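Local coordinates for hypothetical protein (Sus scrofa, PDB 3WOC) that is a prostate-derived, heparin-binding lectin of boar sperm with a jacalin-like beta-prism fold, probably involved in capacitation, at residues A[60-73]-A[85-97]. Residues are numbered along the deposited sequence; the frame is centred on the assembly and turned at random.
Sequences HELILHPGEHIISI and TLITNQGRSASFG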
loop_
_atom_site.group_PDB
_atom_site.type_symbol
_atom_site.label_atom_id
_atom_site.label_comp_id
_atom_site.label_asym_id
_atom_site.label_seq_id
_atom_site.Cartn_x
_atom_site.Cartn_y
_atom_site.Cartn_z
ATOM N N HIS A 60 6.519 -2.820 -9.449
ATOM C CA HIS A 60 5.669 -1.914 -10.207
ATOM C C HIS A 60 5.595 -0.607 -9.428
ATOM O O HIS A 60 5.486 -0.625 -8.200
ATOM C CB HIS A 60 4.263 -2.492 -10.367
ATOM C CG HIS A 60 4.222 -3.822 -11.054
ATOM N ND1 HIS A 60 4.643 -4.989 -10.449
ATOM C CD2 HIS A 60 3.785 -4.175 -12.286
ATOM C CE1 HIS A 60 4.479 -5.999 -11.285
ATOM N NE2 HIS A 60 3.959 -5.533 -12.406
ATOM N N GLU A 61 5.655 0.520 -10.129
ATOM C CA GLU A 61 5.670 1.822 -9.466
ATOM C C GLU A 61 4.651 2.813 -10.017
ATOM O O GLU A 61 4.419 2.880 -11.226
ATOM C CB GLU A 61 7.064 2.446 -9.541
ATOM C CG GLU A 61 8.086 1.831 -8.603
ATOM C CD GLU A 61 9.506 2.280 -8.901
ATOM O OE1 GLU A 61 10.446 1.524 -8.579
ATOM O OE2 GLU A 61 9.687 3.383 -9.461
ATOM N N LEU A 62 4.036 3.562 -9.107
ATOM C CA LEU A 62 3.358 4.801 -9.450
ATOM C C LEU A 62 4.182 5.928 -8.853
ATOM O O LEU A 62 4.344 6.007 -7.635
ATOM C CB LEU A 62 1.923 4.838 -8.910
ATOM C CG LEU A 62 1.168 6.176 -8.984
ATOM C CD1 LEU A 62 0.875 6.607 -10.423
ATOM C CD2 LEU A 62 -0.118 6.127 -8.169
ATOM N N ILE A 63 4.724 6.781 -9.715
ATOM C CA ILE A 63 5.495 7.930 -9.260
ATOM C C ILE A 63 4.613 9.171 -9.319
ATOM O O ILE A 63 4.110 9.547 -10.382
ATOM C CB ILE A 63 6.816 8.115 -10.062
ATOM C CG1 ILE A 63 7.665 6.829 -10.034
ATOM C CG2 ILE A 63 7.609 9.317 -9.543
ATOM C CD1 ILE A 63 8.028 6.309 -8.636
ATOM N N LEU A 64 4.416 9.785 -8.158
ATOM C CA LEU A 64 3.539 10.939 -8.028
ATOM C C LEU A 64 4.223 12.222 -8.493
ATOM O O LEU A 64 5.391 12.464 -8.170
ATOM C CB LEU A 64 3.056 11.076 -6.579
ATOM C CG LEU A 64 1.713 10.467 -6.134
ATOM C CD1 LEU A 64 1.145 9.435 -7.101
ATOM C CD2 LEU A 64 1.828 9.887 -4.730
ATOM N N HIS A 65 3.490 13.026 -9.262
ATOM C CA HIS A 65 3.929 14.364 -9.644
ATOM C C HIS A 65 4.006 15.241 -8.392
ATOM O O HIS A 65 3.315 14.964 -7.408
ATOM C CB HIS A 65 2.957 14.995 -10.650
ATOM C CG HIS A 65 2.732 14.178 -11.885
ATOM N ND1 HIS A 65 3.761 13.620 -12.611
ATOM C CD2 HIS A 65 1.590 13.853 -12.538
ATOM C CE1 HIS A 65 3.263 12.969 -13.648
ATOM N NE2 HIS A 65 1.948 13.097 -13.628
ATOM N N PRO A 66 4.859 16.287 -8.409
ATOM C CA PRO A 66 4.872 17.203 -7.267
ATOM C C PRO A 66 3.494 17.836 -7.080
ATOM O O PRO A 66 2.903 18.328 -8.046
ATOM C CB PRO A 66 5.911 18.256 -7.672
ATOM C CG PRO A 66 6.769 17.583 -8.693
ATOM C CD PRO A 66 5.848 16.673 -9.436
ATOM N N GLY A 67 2.979 17.784 -5.852
ATOM C CA GLY A 67 1.635 18.277 -5.542
ATOM C C GLY A 67 0.526 17.262 -5.787
ATOM O O GLY A 67 -0.651 17.563 -5.577
ATOM N N GLU A 68 0.905 16.068 -6.239
ATOM C CA GLU A 68 -0.041 14.981 -6.496
ATOM C C GLU A 68 -0.065 14.001 -5.323
ATOM O O GLU A 68 0.986 13.623 -4.794
ATOM C CB GLU A 68 0.322 14.257 -7.797
ATOM C CG GLU A 68 -0.635 13.144 -8.202
ATOM C CD GLU A 68 -0.185 12.401 -9.445
ATOM O OE1 GLU A 68 1.034 12.213 -9.636
ATOM O OE2 GLU A 68 -1.057 11.994 -10.237
ATOM N N HIS A 69 -1.269 13.591 -4.933
ATOM C CA HIS A 69 -1.476 12.745 -3.758
ATOM C C HIS A 69 -2.439 11.597 -4.048
ATOM O O HIS A 69 -3.264 11.697 -4.949
ATOM C CB HIS A 69 -2.057 13.575 -2.612
ATOM C CG HIS A 69 -1.227 14.758 -2.225
ATOM N ND1 HIS A 69 -0.009 14.639 -1.588
ATOM C CD2 HIS A 69 -1.451 16.087 -2.361
ATOM C CE1 HIS A 69 0.485 15.844 -1.361
ATOM N NE2 HIS A 69 -0.372 16.739 -1.818
ATOM N N ILE A 70 -2.331 10.517 -3.274
ATOM C CA ILE A 70 -3.324 9.438 -3.287
ATOM C C ILE A 70 -4.503 9.875 -2.419
ATOM O O ILE A 70 -4.315 10.238 -1.255
ATOM C CB ILE A 70 -2.759 8.093 -2.715
ATOM C CG1 ILE A 70 -1.380 7.733 -3.306
ATOM C CG2 ILE A 70 -3.786 6.955 -2.856
ATOM C CD1 ILE A 70 -1.379 7.302 -4.758
ATOM N N ILE A 71 -5.711 9.846 -2.976
ATOM C CA ILE A 71 -6.903 10.244 -2.212
ATOM C C ILE A 71 -7.927 9.122 -1.986
ATOM O O ILE A 71 -8.786 9.237 -1.108
ATOM C CB ILE A 71 -7.568 11.549 -2.758
ATOM C CG1 ILE A 71 -7.850 11.457 -4.260
ATOM C CG2 ILE A 71 -6.701 12.762 -2.448
ATOM C CD1 ILE A 71 -9.247 10.984 -4.594
ATOM N N SER A 72 -7.849 8.053 -2.779
ATOM C CA SER A 72 -8.683 6.862 -2.550
ATOM C C SER A 72 -8.057 5.581 -3.099
ATOM O O SER A 72 -7.206 5.625 -3.984
ATOM C CB SER A 72 -10.110 7.054 -3.090
ATOM O OG SER A 72 -10.139 7.087 -4.505
ATOM N N ILE A 73 -8.480 4.440 -2.559
ATOM C CA ILE A 73 -7.916 3.148 -2.945
ATOM C C ILE A 73 -8.991 2.072 -3.098
ATOM O O ILE A 73 -9.663 1.701 -2.134
ATOM C CB ILE A 73 -6.808 2.682 -1.953
ATOM C CG1 ILE A 73 -5.653 3.690 -1.942
ATOM C CG2 ILE A 73 -6.293 1.280 -2.323
ATOM C CD1 ILE A 73 -4.754 3.611 -0.748
ATOM N N THR A 85 -5.868 -0.519 -6.953
ATOM C CA THR A 85 -5.802 0.653 -7.829
ATOM C C THR A 85 -5.885 1.941 -7.013
ATOM O O THR A 85 -6.869 2.194 -6.314
ATOM C CB THR A 85 -6.845 0.649 -8.988
ATOM O OG1 THR A 85 -7.090 1.997 -9.422
ATOM C CG2 THR A 85 -8.146 0.053 -8.555
ATOM N N LEU A 86 -4.824 2.735 -7.113
ATOM C CA LEU A 86 -4.693 3.989 -6.390
ATOM C C LEU A 86 -5.162 5.132 -7.273
ATOM O O LEU A 86 -4.761 5.225 -8.434
ATOM C CB LEU A 86 -3.232 4.217 -6.008
ATOM C CG LEU A 86 -2.440 3.035 -5.448
ATOM C CD1 LEU A 86 -0.975 3.242 -5.720
ATOM C CD2 LEU A 86 -2.689 2.853 -3.958
ATOM N N ILE A 87 -6.010 5.999 -6.727
ATOM C CA ILE A 87 -6.508 7.136 -7.494
ATOM C C ILE A 87 -5.981 8.455 -6.907
ATOM O O ILE A 87 -5.930 8.628 -5.688
ATOM C CB ILE A 87 -8.075 7.087 -7.697
ATOM C CG1 ILE A 87 -8.802 8.279 -7.069
ATOM C CG2 ILE A 87 -8.670 5.738 -7.257
ATOM C CD1 ILE A 87 -9.200 9.335 -8.077
ATOM N N THR A 88 -5.558 9.362 -7.785
ATOM C CA THR A 88 -4.946 10.625 -7.358
ATOM C C THR A 88 -5.916 11.802 -7.424
ATOM O O THR A 88 -6.937 11.739 -8.110
ATOM C CB THR A 88 -3.675 10.983 -8.185
ATOM O OG1 THR A 88 -4.045 11.293 -9.536
ATOM C CG2 THR A 88 -2.656 9.842 -8.172
ATOM N N ASN A 89 -5.572 12.872 -6.709
ATOM C CA ASN A 89 -6.295 14.148 -6.765
ATOM C C ASN A 89 -6.161 14.865 -8.114
ATOM O O ASN A 89 -6.810 15.889 -8.351
ATOM C CB ASN A 89 -5.857 15.071 -5.612
ATOM C CG ASN A 89 -4.389 15.505 -5.704
ATOM O OD1 ASN A 89 -3.996 16.492 -5.086
ATOM N ND2 ASN A 89 -3.582 14.773 -6.460
ATOM N N GLN A 90 -5.313 14.315 -8.982
ATOM C CA GLN A 90 -5.106 14.827 -10.338
ATOM C C GLN A 90 -5.748 13.942 -11.420
ATOM O O GLN A 90 -5.430 14.069 -12.602
ATOM C CB GLN A 90 -3.607 15.008 -10.613
ATOM C CG GLN A 90 -2.975 16.182 -9.870
ATOM C CD GLN A 90 -1.555 16.491 -10.325
ATOM O OE1 GLN A 90 -0.820 17.202 -9.642
ATOM N NE2 GLN A 90 -1.164 15.958 -11.482
ATOM N N GLY A 91 -6.646 13.048 -11.009
ATOM C CA GLY A 91 -7.427 12.225 -11.939
ATOM C C GLY A 91 -6.748 10.979 -12.485
ATOM O O GLY A 91 -7.321 10.269 -13.312
ATOM N N ARG A 92 -5.527 10.714 -12.030
ATOM C CA ARG A 92 -4.770 9.544 -12.473
ATOM C C ARG A 92 -5.079 8.320 -11.612
ATOM O O ARG A 92 -5.427 8.445 -10.435
ATOM C CB ARG A 92 -3.264 9.841 -12.474
ATOM C CG ARG A 92 -2.830 10.807 -13.569
ATOM C CD ARG A 92 -1.411 11.331 -13.368
ATOM N NE ARG A 92 -0.374 10.364 -13.733
ATOM C CZ ARG A 92 0.580 9.928 -12.912
ATOM N NH1 ARG A 92 0.645 10.365 -11.663
ATOM N NH2 ARG A 92 1.479 9.052 -13.342
ATOM N N SER A 93 -4.968 7.139 -12.215
ATOM C CA SER A 93 -5.100 5.882 -11.482
ATOM C C SER A 93 -4.017 4.896 -11.905
ATOM O O SER A 93 -3.559 4.918 -13.052
ATOM C CB SER A 93 -6.500 5.279 -11.647
ATOM O OG SER A 93 -6.689 4.724 -12.933
ATOM N N ALA A 94 -3.598 4.049 -10.967
ATOM C CA ALA A 94 -2.557 3.062 -11.225
ATOM C C ALA A 94 -2.948 1.702 -10.655
ATOM O O ALA A 94 -3.069 1.542 -9.442
ATOM C CB ALA A 94 -1.226 3.531 -10.653
ATOM N N SER A 95 -3.150 0.734 -11.546
ATOM C CA SER A 95 -3.595 -0.603 -11.161
ATOM C C SER A 95 -2.438 -1.580 -10.982
ATOM O O SER A 95 -1.544 -1.666 -11.829
ATOM C CB SER A 95 -4.592 -1.154 -12.179
ATOM O OG SER A 95 -5.832 -0.477 -12.090
ATOM N N PHE A 96 -2.473 -2.309 -9.868
ATOM C CA PHE A 96 -1.466 -3.317 -9.542
ATOM C C PHE A 96 -2.170 -4.618 -9.178
ATOM O O PHE A 96 -3.172 -4.600 -8.473
ATOM C CB PHE A 96 -0.597 -2.862 -8.361
ATOM C CG PHE A 96 -0.001 -1.489 -8.524
ATOM C CD1 PHE A 96 1.276 -1.330 -9.044
ATOM C CD2 PHE A 96 -0.711 -0.354 -8.142
ATOM C CE1 PHE A 96 1.837 -0.058 -9.194
ATOM C CE2 PHE A 96 -0.161 0.917 -8.291
ATOM C CZ PHE A 96 1.114 1.066 -8.816
ATOM N N GLY A 97 -1.646 -5.739 -9.664
ATOM C CA GLY A 97 -2.177 -7.060 -9.323
ATOM C C GLY A 97 -3.392 -7.511 -10.117
ATOM O O GLY A 97 -3.914 -6.777 -10.956
#
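Glu-68 reaches from the 65-68 turn to Arg-92 and Thr-88 at the end of hairpin 81-97. Its CB lies 3.7 Å from Gln-90 OE1, and CG packs on Thr-88 CB. CG stands anti to the backbone N (chi1 -177°) and the chain stays extended, which carries the carboxylate to Arg-92. OE2 takes the salt-bridge hydrogen bond from Arg-92 NH1 (2.8 Å) through its syn lone pair, in the guanidinium plane. On the anti side, somewhat out of the carboxylate plane, OE2 accepts from Thr-88 OG1 (3.1 Å). OE1 turns back to its own turn and takes His-65 N at 2.6 Å. Three donors thus hold the carboxylate. His-65 NE2 covers one guanidinium face, 3.5 Å from Arg-92 CZ. Between the strands, Leu-62 CD1 meets Ala-94 CB, and the Phe-96 ring turns its edge to His-60 CB. In the other strand pair, 70-73 with 85-88, Ile-71 N hydrogen-bonds Ile-87 O (3.0 Å) and Ser-72 O accepts from Ile-87 N: Ile-71 and Ser-72 sit opposite the single Ile-87, a classic beta bulge. Segment 60-73 passes from one antiparallel sheet into that of 85-97, Leu-62 and Leu-86 both touching Ile-27 between them, as in the jacalin-like beta-prism.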